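Local coordinates for DNA repair protein RAD2 (Saccharomyces cerevisiae, PDB 4Q0W), which cuts single-stranded DNA as a magnesium-dependent endonuclease and makes the incision needed to excise DNA damaged by UV light, bulky adducts or cross-links, at residues A[2-5]-A[6-9]; A[252-255]-A[256-260]; A[312-315]-A[316-320]. All blocks are in the same frame, centred on the assembly; numbering follows the deposited sequence.

Contact 1: A[2-5]-A[6-9]; sequences VHSF and WDIA. With nucleotides of chain C.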
loop_
_atom_site.group_PDB
_atom_site.type_symbol
_atom_site.label_atom_id
_atom_site.label_comp_id
_atom_site.label_asym_id
_atom_site.label_seq_id
_atom_site.Cartn_x
_atom_site.Cartn_y
_atom_site.Cartn_z
ATOM N N VAL A 2 16.706 -5.557 8.935
ATOM C CA VAL A 2 16.463 -4.254 8.355
ATOM C C VAL A 2 15.154 -4.306 7.566
ATOM O O VAL A 2 14.970 -5.170 6.693
ATOM C CB VAL A 2 17.612 -3.841 7.436
ATOM C CG1 VAL A 2 17.286 -2.543 6.727
ATOM C CG2 VAL A 2 18.904 -3.711 8.238
ATOM N N HIS A 3 14.252 -3.376 7.857
ATOM C CA HIS A 3 12.927 -3.399 7.234
ATOM C C HIS A 3 12.994 -3.320 5.704
ATOM O O HIS A 3 13.663 -2.434 5.161
ATOM C CB HIS A 3 12.068 -2.257 7.769
ATOM C CG HIS A 3 10.610 -2.420 7.475
ATOM N ND1 HIS A 3 9.906 -1.546 6.673
ATOM C CD2 HIS A 3 9.727 -3.374 7.856
ATOM C CE1 HIS A 3 8.650 -1.944 6.586
ATOM N NE2 HIS A 3 8.515 -3.053 7.291
ATOM N N SER A 4 12.309 -4.248 5.024
ATOM C CA SER A 4 12.254 -4.298 3.554
ATOM C C SER A 4 13.563 -4.722 2.899
ATOM O O SER A 4 13.670 -4.741 1.664
ATOM C CB SER A 4 11.822 -2.949 2.938
ATOM O OG SER A 4 10.591 -2.504 3.457
ATOM N N PHE A 5 14.569 -5.043 3.696
ATOM C CA PHE A 5 15.859 -5.346 3.108
ATOM C C PHE A 5 15.844 -6.575 2.193
ATOM O O PHE A 5 16.547 -6.606 1.179
ATOM C CB PHE A 5 16.948 -5.508 4.161
ATOM C CG PHE A 5 18.304 -5.651 3.562
ATOM C CD1 PHE A 5 18.916 -4.561 2.953
ATOM C CD2 PHE A 5 18.940 -6.880 3.530
ATOM C CE1 PHE A 5 20.163 -4.693 2.356
ATOM C CE2 PHE A 5 20.190 -7.018 2.943
ATOM C CZ PHE A 5 20.800 -5.922 2.360
ATOM N N TRP A 6 15.059 -7.587 2.551
ATOM C CA TRP A 6 14.993 -8.789 1.729
ATOM C C TRP A 6 14.341 -8.482 0.384
ATOM O O TRP A 6 14.641 -9.135 -0.610
ATOM C CB TRP A 6 14.272 -9.925 2.457
ATOM C CG TRP A 6 15.099 -10.514 3.569
ATOM C CD1 TRP A 6 14.827 -10.473 4.914
ATOM C CD2 TRP A 6 16.344 -11.212 3.436
ATOM N NE1 TRP A 6 15.821 -11.106 5.616
ATOM C CE2 TRP A 6 16.764 -11.575 4.735
ATOM C CE3 TRP A 6 17.146 -11.572 2.343
ATOM C CZ2 TRP A 6 17.946 -12.284 4.972
ATOM C CZ3 TRP A 6 18.315 -12.272 2.575
ATOM C CH2 TRP A 6 18.707 -12.625 3.882
ATOM N N ASP A 7 13.471 -7.473 0.350
ATOM C CA ASP A 7 12.893 -7.010 -0.911
ATOM C C ASP A 7 13.984 -6.459 -1.819
ATOM O O ASP A 7 13.931 -6.606 -3.043
ATOM C CB ASP A 7 11.851 -5.921 -0.676
ATOM C CG ASP A 7 10.620 -6.432 0.043
ATOM O OD1 ASP A 7 10.350 -7.651 -0.021
ATOM O OD2 ASP A 7 9.920 -5.606 0.665
ATOM N N ILE A 8 14.979 -5.823 -1.211
ATOM C CA ILE A 8 16.083 -5.254 -1.971
ATOM C C ILE A 8 17.098 -6.334 -2.370
ATOM O O ILE A 8 17.601 -6.327 -3.489
ATOM C CB ILE A 8 16.770 -4.110 -1.186
ATOM C CG1 ILE A 8 15.800 -2.930 -1.028
ATOM C CG2 ILE A 8 18.033 -3.659 -1.889
ATOM C CD1 ILE A 8 16.208 -1.933 0.059
ATOM N N ALA A 9 17.391 -7.266 -1.465
ATOM C CA ALA A 9 18.412 -8.286 -1.745
ATOM C C ALA A 9 17.875 -9.490 -2.534
ATOM O O ALA A 9 18.645 -10.206 -3.190
ATOM C CB ALA A 9 19.087 -8.743 -0.451
ATOM P P DA C 5 13.806 -9.783 8.939
ATOM O OP1 DA C 5 15.133 -9.923 8.263
ATOM O OP2 DA C 5 13.272 -8.430 9.262
ATOM O "O5'" DA C 5 12.653 -10.535 8.108
ATOM C "C5'" DA C 5 12.799 -11.945 7.829
ATOM C "C4'" DA C 5 11.669 -12.453 6.958
ATOM O "O4'" DA C 5 10.452 -12.529 7.741
ATOM C "C3'" DA C 5 11.340 -11.601 5.732
ATOM O "O3'" DA C 5 11.174 -12.487 4.629
ATOM C "C2'" DA C 5 10.039 -10.881 6.117
ATOM C "C1'" DA C 5 9.386 -11.886 7.066
ATOM N N9 DA C 5 8.538 -11.345 8.131
ATOM C C8 DA C 5 8.844 -10.340 9.018
ATOM N N7 DA C 5 7.885 -10.097 9.886
ATOM C C5 DA C 5 6.886 -11.013 9.555
ATOM C C6 DA C 5 5.605 -11.265 10.096
ATOM N N6 DA C 5 5.102 -10.587 11.138
ATOM N N1 DA C 5 4.866 -12.248 9.526
ATOM C C2 DA C 5 5.376 -12.928 8.492
ATOM N N3 DA C 5 6.563 -12.777 7.896
ATOM C C4 DA C 5 7.275 -11.792 8.479
#
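At the very start of the XPG N-domain, a type II beta turn from Val2 to Phe5 runs straight into the short helix 5-9, where Ser4 and Phe5 meet Trp6, Asp7, Ile8 and Ala9. The turn closes through Phe5 N to Val2 O at 3.0 Å. Ser4, its third residue, takes a positive phi of 71° and sits at the N-cap position, yet its side chain makes no capping bond. The backbone does the work: Ser4 O receives weak hydrogen bonds from Asp7 N and Ile8 N, while Phe5 O accepts the firmer bond from Ala9 N at 2.9 Å, besides a weak one from Ile8 N. The Asp7 side chain folds back over this first turn, its CB 3.2 Å from Ser4 O and its OD2 4.0 Å from Ser4 CB. With CG anti to the backbone N (chi1 -173°), Phe5 brings its CE2 to 4.0 Å from Ala9 CB; beyond, the ring rests on Met233 of helix 230-240 and on Ser193. Trp6 leaves the helix for the DNA. Its indole packs with Lys205 in a cation-pi contact and edge-to-face with Tyr217. The pyrrole edge meets the phosphate of DA5 of chain C, and Trp6 NE1 also makes a weak hydrogen bond to Asp191 O. The side chain of Trp6 is about 6 Å from that of Asp192, a probable magnesium ligand, which places this phosphate contact near the probable metal site. Near the indole plane, Trp6 NE1 donates to OP1 of DA5 of chain C at 3.0 Å, with an N-H...O angle of 132°.

Contact 2: A[252-255]-A[256-260]; sequences GPVS and SIEVI. With nucleotides of chain D.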
loop_
_atom_site.group_PDB
_atom_site.type_symbol
_atom_site.label_atom_id
_atom_site.label_comp_id
_atom_site.label_asym_id
_atom_site.label_seq_id
_atom_site.Cartn_x
_atom_site.Cartn_y
_atom_site.Cartn_z
ATOM N N GLY A 252 10.675 4.049 2.158
ATOM C CA GLY A 252 10.569 2.623 1.901
ATOM C C GLY A 252 11.734 2.184 1.030
ATOM O O GLY A 252 12.636 2.984 0.765
ATOM N N PRO A 253 11.721 0.915 0.575
ATOM C CA PRO A 253 12.869 0.372 -0.156
ATOM C C PRO A 253 13.159 1.137 -1.440
ATOM O O PRO A 253 14.329 1.237 -1.819
ATOM C CB PRO A 253 12.449 -1.074 -0.467
ATOM C CG PRO A 253 10.943 -1.096 -0.306
ATOM C CD PRO A 253 10.637 -0.073 0.738
ATOM N N VAL A 254 12.127 1.665 -2.099
ATOM C CA VAL A 254 12.341 2.387 -3.347
ATOM C C VAL A 254 13.060 3.706 -3.090
ATOM O O VAL A 254 14.098 3.989 -3.690
ATOM C CB VAL A 254 11.021 2.712 -4.061
ATOM C CG1 VAL A 254 11.300 3.507 -5.341
ATOM C CG2 VAL A 254 10.253 1.436 -4.385
ATOM N N SER A 255 12.491 4.515 -2.206
ATOM C CA SER A 255 13.035 5.839 -1.937
ATOM C C SER A 255 14.418 5.747 -1.297
ATOM O O SER A 255 15.287 6.577 -1.571
ATOM C CB SER A 255 12.084 6.624 -1.031
ATOM O OG SER A 255 10.745 6.495 -1.468
ATOM N N SER A 256 14.622 4.735 -0.453
ATOM C CA SER A 256 15.886 4.608 0.271
ATOM C C SER A 256 17.022 4.273 -0.684
ATOM O O SER A 256 18.109 4.858 -0.604
ATOM C CB SER A 256 15.775 3.557 1.371
ATOM O OG SER A 256 14.795 3.949 2.311
ATOM N N ILE A 257 16.767 3.338 -1.592
ATOM C CA ILE A 257 17.746 2.994 -2.617
ATOM C C ILE A 257 18.066 4.225 -3.475
ATOM O O ILE A 257 19.231 4.473 -3.790
ATOM C CB ILE A 257 17.262 1.821 -3.508
ATOM C CG1 ILE A 257 17.320 0.515 -2.729
ATOM C CG2 ILE A 257 18.147 1.666 -4.758
ATOM C CD1 ILE A 257 18.735 0.129 -2.321
ATOM N N GLU A 258 17.043 5.004 -3.829
ATOM C CA GLU A 258 17.259 6.207 -4.635
ATOM C C GLU A 258 18.179 7.198 -3.923
ATOM O O GLU A 258 19.093 7.761 -4.539
ATOM C CB GLU A 258 15.931 6.885 -4.974
ATOM C CG GLU A 258 15.121 6.165 -6.041
ATOM C CD GLU A 258 13.724 6.745 -6.210
ATOM O OE1 GLU A 258 13.379 7.708 -5.484
ATOM O OE2 GLU A 258 12.973 6.231 -7.067
ATOM N N VAL A 259 17.938 7.409 -2.628
ATOM C CA VAL A 259 18.776 8.311 -1.839
ATOM C C VAL A 259 20.257 7.903 -1.870
ATOM O O VAL A 259 21.153 8.733 -2.093
ATOM C CB VAL A 259 18.278 8.397 -0.378
ATOM C CG1 VAL A 259 19.339 9.012 0.524
ATOM C CG2 VAL A 259 16.979 9.194 -0.306
ATOM N N ILE A 260 20.525 6.624 -1.647
ATOM C CA ILE A 260 21.908 6.156 -1.640
ATOM C C ILE A 260 22.522 6.301 -3.036
ATOM O O ILE A 260 23.669 6.716 -3.179
ATOM C CB ILE A 260 22.002 4.694 -1.166
ATOM C CG1 ILE A 260 21.455 4.570 0.252
ATOM C CG2 ILE A 260 23.438 4.180 -1.236
ATOM C CD1 ILE A 260 22.141 5.481 1.262
ATOM P P DA D 9 8.820 3.519 -0.985
ATOM O OP1 DA D 9 9.973 4.385 -0.623
ATOM O OP2 DA D 9 9.054 2.075 -1.247
ATOM O "O5'" DA D 9 7.690 3.672 0.142
ATOM C "C5'" DA D 9 7.202 4.975 0.454
ATOM C "C4'" DA D 9 6.156 4.891 1.544
ATOM O "O4'" DA D 9 4.986 4.189 1.049
ATOM C "C3'" DA D 9 6.573 4.152 2.814
ATOM O "O3'" DA D 9 6.190 4.991 3.883
ATOM C "C2'" DA D 9 5.782 2.839 2.782
ATOM C "C1'" DA D 9 4.529 3.277 2.029
ATOM N N9 DA D 9 3.838 2.247 1.264
ATOM C C8 DA D 9 4.386 1.435 0.303
ATOM N N7 DA D 9 3.524 0.615 -0.238
ATOM C C5 DA D 9 2.326 0.914 0.399
ATOM C C6 DA D 9 1.030 0.377 0.267
ATOM N N6 DA D 9 0.743 -0.604 -0.604
ATOM N N1 DA D 9 0.053 0.890 1.058
ATOM C C2 DA D 9 0.371 1.872 1.921
ATOM N N3 DA D 9 1.565 2.445 2.135
ATOM C C4 DA D 9 2.500 1.921 1.331
ATOM P P DG D 8 7.214 3.084 -7.556
ATOM O OP1 DG D 8 8.470 3.730 -8.017
ATOM O OP2 DG D 8 6.938 1.646 -7.796
ATOM O "O5'" DG D 8 7.048 3.300 -5.977
ATOM C "C5'" DG D 8 7.157 4.618 -5.486
ATOM C "C4'" DG D 8 6.721 4.608 -4.045
ATOM O "O4'" DG D 8 5.289 4.410 -3.974
ATOM C "C3'" DG D 8 7.383 3.516 -3.205
ATOM O "O3'" DG D 8 8.180 4.230 -2.277
ATOM C "C2'" DG D 8 6.208 2.725 -2.612
ATOM C "C1'" DG D 8 5.025 3.665 -2.810
ATOM N N9 DG D 8 3.732 3.008 -2.976
ATOM C C8 DG D 8 3.362 2.005 -3.846
ATOM N N7 DG D 8 2.110 1.653 -3.717
ATOM C C5 DG D 8 1.621 2.482 -2.709
ATOM C C6 DG D 8 0.333 2.571 -2.132
ATOM O O6 DG D 8 -0.669 1.908 -2.419
ATOM N N1 DG D 8 0.278 3.541 -1.133
ATOM C C2 DG D 8 1.341 4.332 -0.749
ATOM N N2 DG D 8 1.125 5.232 0.228
ATOM N N3 DG D 8 2.549 4.256 -1.285
ATOM C C4 DG D 8 2.612 3.313 -2.247
HETATM O O HOH W 1 13.524 9.061 -2.775
#
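One carbonyl, Gly252 O, takes two donors from a single residue, Ser256 N at 2.9 Å and Ser256 OG at 2.8 Å, just where the start of helix 253-263 receives a DNA phosphate. The hydroxyl, set beside the backbone N (chi1 -62°), comes from above the carbonyl plane, so the buried OG is satisfied within its own helix. The phosphate of DA9 of chain D sits against the helix start, whose dipole would probably favour the negative charge. Val254 N donates to OP2 of DA9 of chain D at 3.2 Å and Ser255 N to OP1 of the same nucleotide at 3.0 Å, with a weak bond from Gly252 N to that OP1. Ser255 OG is modelled only 2.4 Å from OP1 of DA9 of chain D, a length too short to be taken literally. At Gly252 a CB would clash with O5' of DA9 of chain D, so the close phosphate fits a residue without a side chain. One turn on, Glu258 lies alongside Val254, with Glu258 OE2 3.6 Å from Val254 CG1, while water 1 donates to both Glu258 OE1 and Ser255 O. A potassium ion bound close to Gly252 is consistent with the helix-two-turns-helix element of this nuclease family. Ser256 and Ile260 pack on helix 230-240, Val259 and Ile260 reach helix 266-278, and Pro253 and Ile257 face Ile8 of helix 5-9.

Contact 3: A[312-315]-A[316-320]; sequences MVYD and AYMRP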
loop_
_atom_site.group_PDB
_atom_site.type_symbol
_atom_site.label_atom_id
_atom_site.label_comp_id
_atom_site.label_asym_id
_atom_site.label_seq_id
_atom_site.Cartn_x
_atom_site.Cartn_y
_atom_site.Cartn_z
ATOM N N MET A 312 26.731 5.950 16.351
ATOM C CA MET A 312 26.341 4.885 17.280
ATOM C C MET A 312 25.787 3.676 16.511
ATOM O O MET A 312 26.084 2.529 16.846
ATOM C CB MET A 312 25.290 5.365 18.285
ATOM C CG MET A 312 25.731 6.488 19.205
ATOM S SD MET A 312 27.268 6.093 20.078
ATOM C CE MET A 312 26.760 4.731 21.121
ATOM N N VAL A 313 24.964 3.941 15.502
ATOM C CA VAL A 313 24.437 2.881 14.643
ATOM C C VAL A 313 25.594 2.214 13.899
ATOM O O VAL A 313 25.704 0.986 13.876
ATOM C CB VAL A 313 23.415 3.435 13.620
ATOM C CG1 VAL A 313 23.051 2.372 12.586
ATOM C CG2 VAL A 313 22.149 3.963 14.327
ATOM N N TYR A 314 26.452 3.032 13.285
ATOM C CA TYR A 314 27.584 2.525 12.513
ATOM C C TYR A 314 28.527 1.684 13.374
ATOM O O TYR A 314 28.941 0.565 12.990
ATOM C CB TYR A 314 28.324 3.704 11.867
ATOM C CG TYR A 314 29.399 3.305 10.894
ATOM C CD1 TYR A 314 29.084 2.683 9.697
ATOM C CD2 TYR A 314 30.731 3.553 11.166
ATOM C CE1 TYR A 314 30.071 2.319 8.800
ATOM C CE2 TYR A 314 31.725 3.185 10.283
ATOM C CZ TYR A 314 31.387 2.574 9.100
ATOM O OH TYR A 314 32.372 2.216 8.213
ATOM N N ASP A 315 28.850 2.197 14.556
ATOM C CA ASP A 315 29.712 1.456 15.463
ATOM C C ASP A 315 29.072 0.146 15.932
ATOM O O ASP A 315 29.764 -0.857 16.104
ATOM C CB ASP A 315 30.087 2.308 16.666
ATOM C CG ASP A 315 30.989 1.567 17.641
ATOM O OD1 ASP A 315 32.191 1.403 17.338
ATOM O OD2 ASP A 315 30.501 1.142 18.707
ATOM N N ALA A 316 27.756 0.156 16.148
ATOM C CA ALA A 316 27.064 -1.029 16.670
ATOM C C ALA A 316 27.090 -2.168 15.651
ATOM O O ALA A 316 27.177 -3.349 16.015
ATOM C CB ALA A 316 25.623 -0.691 17.056
ATOM N N TYR A 317 26.996 -1.813 14.373
ATOM C CA TYR A 317 27.099 -2.809 13.313
ATOM C C TYR A 317 28.541 -3.192 12.990
ATOM O O TYR A 317 28.828 -4.359 12.705
ATOM C CB TYR A 317 26.412 -2.304 12.047
ATOM C CG TYR A 317 24.899 -2.384 12.083
ATOM C CD1 TYR A 317 24.245 -3.607 12.271
ATOM C CD2 TYR A 317 24.120 -1.248 11.904
ATOM C CE1 TYR A 317 22.847 -3.681 12.294
ATOM C CE2 TYR A 317 22.727 -1.312 11.918
ATOM C CZ TYR A 317 22.100 -2.529 12.112
ATOM O OH TYR A 317 20.724 -2.594 12.122
ATOM N N MET A 318 29.445 -2.212 13.012
ATOM C CA MET A 318 30.855 -2.458 12.665
ATOM C C MET A 318 31.666 -3.096 13.790
ATOM O O MET A 318 32.614 -3.837 13.529
ATOM C CB MET A 318 31.547 -1.166 12.220
ATOM C CG MET A 318 31.076 -0.669 10.876
ATOM S SD MET A 318 31.321 -1.911 9.601
ATOM C CE MET A 318 33.103 -2.138 9.672
ATOM N N ARG A 319 31.295 -2.815 15.035
ATOM C CA ARG A 319 32.034 -3.339 16.177
ATOM C C ARG A 319 31.117 -3.958 17.208
ATOM O O ARG A 319 31.156 -3.584 18.376
ATOM C CB ARG A 319 32.869 -2.233 16.842
ATOM C CG ARG A 319 34.016 -1.726 15.978
ATOM C CD ARG A 319 34.715 -0.520 16.602
ATOM N NE ARG A 319 35.291 -0.823 17.906
ATOM C CZ ARG A 319 34.817 -0.369 19.063
ATOM N NH1 ARG A 319 33.759 0.423 19.085
ATOM N NH2 ARG A 319 35.408 -0.701 20.205
ATOM N N PRO A 320 30.303 -4.936 16.791
ATOM C CA PRO A 320 29.454 -5.565 17.804
ATOM C C PRO A 320 30.302 -6.319 18.832
ATOM O O PRO A 320 31.464 -6.650 18.593
ATOM C CB PRO A 320 28.626 -6.562 16.988
ATOM C CG PRO A 320 29.554 -6.958 15.857
ATOM C CD PRO A 320 30.299 -5.680 15.517
HETATM O O HOH W 2 30.446 -1.121 19.557
#
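Arg319 reaches back along the end of helix 311-318 to Asp315, an i to i+4 salt bridge at the point where the chain leaves helical geometry. Its CB lies 3.5 Å from Asp315 O, the carbonyl that also accepts the backbone bond from Arg319 N. Next, CG runs by Asp315 OD1 without close contact, and CD comes to 3.3 Å from that oxygen. The bend at chi3 (60°) then turns the guanidinium back, so that NE and CZ pass the carboxylate and NH1 alone bonds it, at an unusually short 2.5 Å from OD1. OD1 uses its syn lone pair and lies in the guanidinium plane, although the two flat groups are inclined by 37°. Asp315 OD2 lies very close to water 2, which also donates to Arg319 O and gives a second bridge across the helix end. With an alanine here in place of Asp315, the guanidinium would probably lose its charged mate and water 2 one of its acceptors. On another side of the helix Met318 meets the Tyr314 ring twice: its CG stands over one face in a CH-pi contact, 3.8 Å from the centroid, and its SD makes an oblique Met-aromatic contact at 5.0 Å from the same centroid. The buried side is taken by Tyr317, whose OH bonds Ser242 OG and weakly meets OD1 of Asp194, which binds calcium here and probably magnesium in the active enzyme. Lying alongside its ring, Val313 sets CG1 3.8 Å from Tyr317 CE2.

In the fold
All three contacts lie at or near helix ends packed on helix 230-240, which receives Val2, Phe5 and Ile8 of contact 1, Ser256 and Ile260 of contact 2, and four residues of contact 3. Contact 1 is the most buried, and it joins contact 2 directly through Ile8 on Pro253 and Ile257. Contact 3, partly buried, touches neither. Chemistry follows place: contacts 1 and 2 grip phosphates of different DNA chains, one by an indole N-H, the other mainly by backbone amides, whereas 312-320 has its nearest atom about 10 Å from the DNA and carries a salt bridge. Contacts 1 and 3 both approach Asp194; contact 2 lies away from the metal-binding carboxylates.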